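Local coordinates for resiniferatoxin-binding, phosphotriesterase-related protein (Rhodobacter sphaeroides 2.4.1, PDB 3K2G), which binds two zinc ions in a TIM-barrel fold of the phosphotriesterase family and is probably a phosphoric diester hydrolase, at residues Ala145-Val158 with Lys190-Thr202. Numbering follows the deposited sequence.
Sequences AARLSADDIADEIV and KSLRGAARAQVRT
A150 and G194 show how small residues let two helices close up: their CA atoms lie 4.2 Å apart, and the axes of the two helical segments approach to 7.4 Å. The crossing angle is -47°. The CB of A150 sits as a knob among K190, R193, G194 and R197; one turn on, A154 fills the hole formed by G194, R197, A198 and R201. On the inner side I157 lays CG2 against A198 CB (3.5 Å). Toward solvent, R201 grips D155 end-on, NH1 and NH2 both reaching OD1 at 2.8 Å, with carboxylate and guanidinium planes 83° apart; V158 CG2 lies over one guanidinium face, toward its rim. R197 NH1 instead meets D151 OD1 from above the carboxylate plane (2.9 Å). These are neighbouring outer helices of the TIM barrel, and A195 and A198 rest on strand 175-178 beneath. At the other end K190, bent at chi3 (65°), turns NZ onto two carbonyls, L148 O (2.8 Å) and A145 O (3.1 Å), bonding to the turn that precedes helix 150-162. A capping box of S149 and D152 starts that helix. Farther out, E227 pairs with R197 NE and E5 with R201 NE, which would help to set how each guanidinium group is turned.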
# COMPACT_ATOMS: atom_id res chain seq x y z
N ALA B 145 -39.91 24.02 6.34
CA ALA B 145 -38.86 24.02 5.31
C ALA B 145 -39.30 23.36 4.01
O ALA B 145 -38.66 23.52 2.98
CB ALA B 145 -37.61 23.33 5.84
N ALA B 146 -40.40 22.62 4.07
CA ALA B 146 -40.91 21.93 2.89
C ALA B 146 -41.50 22.91 1.87
O ALA B 146 -41.45 22.68 0.67
CB ALA B 146 -41.96 20.91 3.29
N ARG B 147 -42.07 24.00 2.37
CA ARG B 147 -42.67 25.02 1.51
C ARG B 147 -41.64 26.01 0.97
O ARG B 147 -41.86 26.63 -0.07
CB ARG B 147 -43.76 25.78 2.28
CG ARG B 147 -45.03 24.98 2.55
CD ARG B 147 -46.12 25.85 3.18
NE ARG B 147 -45.96 26.01 4.63
CZ ARG B 147 -46.20 25.05 5.52
NH1 ARG B 147 -46.61 23.85 5.11
NH2 ARG B 147 -46.03 25.28 6.81
N LEU B 148 -40.52 26.14 1.67
CA LEU B 148 -39.47 27.07 1.27
C LEU B 148 -38.75 26.65 -0.00
O LEU B 148 -38.47 25.47 -0.21
CB LEU B 148 -38.44 27.20 2.39
CG LEU B 148 -38.93 27.52 3.80
CD1 LEU B 148 -37.74 27.54 4.76
CD2 LEU B 148 -39.65 28.85 3.81
N SER B 149 -38.44 27.62 -0.85
CA SER B 149 -37.72 27.35 -2.09
C SER B 149 -36.25 27.56 -1.77
O SER B 149 -35.90 28.02 -0.68
CB SER B 149 -38.14 28.33 -3.19
OG SER B 149 -37.68 29.64 -2.91
N ALA B 150 -35.37 27.24 -2.72
CA ALA B 150 -33.95 27.44 -2.49
C ALA B 150 -33.68 28.92 -2.24
O ALA B 150 -32.89 29.29 -1.37
CB ALA B 150 -33.14 26.95 -3.70
N ASP B 151 -34.37 29.79 -2.98
CA ASP B 151 -34.18 31.22 -2.80
C ASP B 151 -34.73 31.72 -1.47
O ASP B 151 -34.17 32.63 -0.86
CB ASP B 151 -34.79 32.00 -3.97
CG ASP B 151 -34.01 31.83 -5.26
OD1 ASP B 151 -32.77 31.87 -5.22
OD2 ASP B 151 -34.65 31.65 -6.33
N ASP B 152 -35.83 31.13 -1.01
CA ASP B 152 -36.42 31.54 0.27
C ASP B 152 -35.43 31.20 1.39
O ASP B 152 -35.29 31.94 2.36
CB ASP B 152 -37.75 30.83 0.51
CG ASP B 152 -38.79 31.15 -0.55
OD1 ASP B 152 -38.99 32.35 -0.85
OD2 ASP B 152 -39.42 30.21 -1.08
N ILE B 153 -34.76 30.07 1.25
CA ILE B 153 -33.77 29.64 2.24
C ILE B 153 -32.60 30.61 2.21
O ILE B 153 -32.07 30.99 3.26
CB ILE B 153 -33.28 28.21 1.93
CG1 ILE B 153 -34.42 27.22 2.21
CG2 ILE B 153 -32.05 27.87 2.79
CD1 ILE B 153 -34.11 25.79 1.82
N ALA B 154 -32.20 31.02 1.02
CA ALA B 154 -31.10 31.97 0.88
C ALA B 154 -31.52 33.28 1.54
O ALA B 154 -30.73 33.90 2.26
CB ALA B 154 -30.79 32.20 -0.60
N ASP B 155 -32.77 33.69 1.32
CA ASP B 155 -33.27 34.92 1.91
C ASP B 155 -33.21 34.87 3.44
O ASP B 155 -32.86 35.85 4.09
CB ASP B 155 -34.72 35.20 1.47
CG ASP B 155 -34.83 35.55 -0.01
OD1 ASP B 155 -33.83 36.02 -0.59
OD2 ASP B 155 -35.92 35.38 -0.59
N GLU B 156 -33.55 33.72 4.03
CA GLU B 156 -33.52 33.59 5.48
C GLU B 156 -32.11 33.79 6.00
O GLU B 156 -31.90 34.47 7.00
CB GLU B 156 -34.02 32.21 5.93
CG GLU B 156 -35.42 31.86 5.45
CD GLU B 156 -35.95 30.57 6.05
OE1 GLU B 156 -35.18 29.59 6.17
OE2 GLU B 156 -37.15 30.53 6.38
N ILE B 157 -31.15 33.18 5.31
CA ILE B 157 -29.75 33.26 5.70
C ILE B 157 -29.21 34.69 5.57
O ILE B 157 -28.47 35.16 6.42
CB ILE B 157 -28.89 32.29 4.85
CG1 ILE B 157 -29.28 30.84 5.20
CG2 ILE B 157 -27.41 32.52 5.11
CD1 ILE B 157 -28.63 29.79 4.32
N VAL B 158 -29.60 35.37 4.50
CA VAL B 158 -29.16 36.74 4.27
C VAL B 158 -29.68 37.65 5.40
O VAL B 158 -28.97 38.55 5.86
CB VAL B 158 -29.68 37.29 2.92
CG1 VAL B 158 -29.38 38.78 2.80
CG2 VAL B 158 -29.05 36.53 1.78
N LYS B 190 -31.77 21.18 -2.29
CA LYS B 190 -32.40 22.50 -2.32
C LYS B 190 -31.80 23.34 -1.21
O LYS B 190 -31.49 24.51 -1.39
CB LYS B 190 -33.91 22.38 -2.09
CG LYS B 190 -34.65 23.71 -2.16
CD LYS B 190 -36.10 23.56 -1.71
CE LYS B 190 -36.19 23.17 -0.25
NZ LYS B 190 -37.58 22.86 0.18
N SER B 191 -31.64 22.72 -0.04
CA SER B 191 -31.06 23.39 1.11
C SER B 191 -29.66 23.89 0.77
O SER B 191 -29.32 25.05 1.04
CB SER B 191 -30.99 22.42 2.29
OG SER B 191 -30.25 22.96 3.36
N LEU B 192 -28.84 23.01 0.20
CA LEU B 192 -27.47 23.37 -0.16
C LEU B 192 -27.40 24.45 -1.23
O LEU B 192 -26.52 25.31 -1.19
CB LEU B 192 -26.70 22.13 -0.64
CG LEU B 192 -25.22 22.36 -0.96
CD1 LEU B 192 -24.52 22.93 0.27
CD2 LEU B 192 -24.56 21.07 -1.40
N ARG B 193 -28.32 24.40 -2.20
CA ARG B 193 -28.35 25.40 -3.26
C ARG B 193 -28.68 26.77 -2.66
O ARG B 193 -28.09 27.78 -3.04
CB ARG B 193 -29.38 25.03 -4.33
CG ARG B 193 -28.99 23.82 -5.18
CD ARG B 193 -29.98 23.60 -6.31
NE ARG B 193 -29.61 22.48 -7.18
CZ ARG B 193 -28.55 22.48 -7.99
NH1 ARG B 193 -27.74 23.53 -8.04
NH2 ARG B 193 -28.28 21.42 -8.73
N GLY B 194 -29.63 26.79 -1.73
CA GLY B 194 -30.00 28.05 -1.10
C GLY B 194 -28.84 28.58 -0.27
O GLY B 194 -28.61 29.79 -0.20
N ALA B 195 -28.09 27.67 0.35
CA ALA B 195 -26.95 28.07 1.15
C ALA B 195 -25.85 28.65 0.26
O ALA B 195 -25.24 29.66 0.61
CB ALA B 195 -26.42 26.87 1.93
N ALA B 196 -25.61 28.02 -0.89
CA ALA B 196 -24.58 28.50 -1.80
C ALA B 196 -24.96 29.87 -2.35
O ALA B 196 -24.11 30.73 -2.53
CB ALA B 196 -24.38 27.51 -2.94
N ARG B 197 -26.25 30.07 -2.63
CA ARG B 197 -26.69 31.35 -3.14
C ARG B 197 -26.51 32.39 -2.05
O ARG B 197 -26.18 33.55 -2.32
CB ARG B 197 -28.16 31.28 -3.59
CG ARG B 197 -28.33 30.37 -4.80
CD ARG B 197 -29.77 30.25 -5.28
NE ARG B 197 -29.90 29.19 -6.28
CZ ARG B 197 -31.06 28.75 -6.76
NH1 ARG B 197 -32.20 29.27 -6.34
NH2 ARG B 197 -31.07 27.77 -7.66
N ALA B 198 -26.69 31.97 -0.80
CA ALA B 198 -26.52 32.88 0.32
C ALA B 198 -25.04 33.20 0.46
O ALA B 198 -24.66 34.28 0.91
CB ALA B 198 -27.04 32.25 1.61
N GLN B 199 -24.19 32.25 0.07
CA GLN B 199 -22.75 32.46 0.16
C GLN B 199 -22.36 33.58 -0.81
O GLN B 199 -21.57 34.46 -0.48
CB GLN B 199 -22.00 31.17 -0.18
CG GLN B 199 -20.54 31.13 0.26
CD GLN B 199 -19.64 32.06 -0.53
OE1 GLN B 199 -19.67 32.05 -1.77
NE2 GLN B 199 -18.83 32.85 0.17
N VAL B 200 -22.94 33.54 -2.01
CA VAL B 200 -22.65 34.56 -3.01
C VAL B 200 -23.18 35.93 -2.56
O VAL B 200 -22.48 36.94 -2.65
CB VAL B 200 -23.29 34.21 -4.38
CG1 VAL B 200 -23.04 35.33 -5.39
CG2 VAL B 200 -22.70 32.90 -4.90
N ARG B 201 -24.41 35.95 -2.07
CA ARG B 201 -25.02 37.20 -1.63
C ARG B 201 -24.41 37.84 -0.38
O ARG B 201 -24.20 39.05 -0.36
CB ARG B 201 -26.53 36.99 -1.44
CG ARG B 201 -27.25 36.61 -2.74
CD ARG B 201 -28.65 36.05 -2.49
NE ARG B 201 -29.55 37.00 -1.85
CZ ARG B 201 -30.78 36.71 -1.46
NH1 ARG B 201 -31.26 35.48 -1.63
NH2 ARG B 201 -31.54 37.63 -0.88
N THR B 202 -24.10 37.05 0.64
CA THR B 202 -23.53 37.59 1.87
C THR B 202 -22.00 37.63 1.91
O THR B 202 -21.41 38.42 2.65
CB THR B 202 -24.00 36.78 3.11
OG1 THR B 202 -23.48 35.45 3.05
CG2 THR B 202 -25.52 36.73 3.16
O HOH W 1 -31.17 33.69 -3.86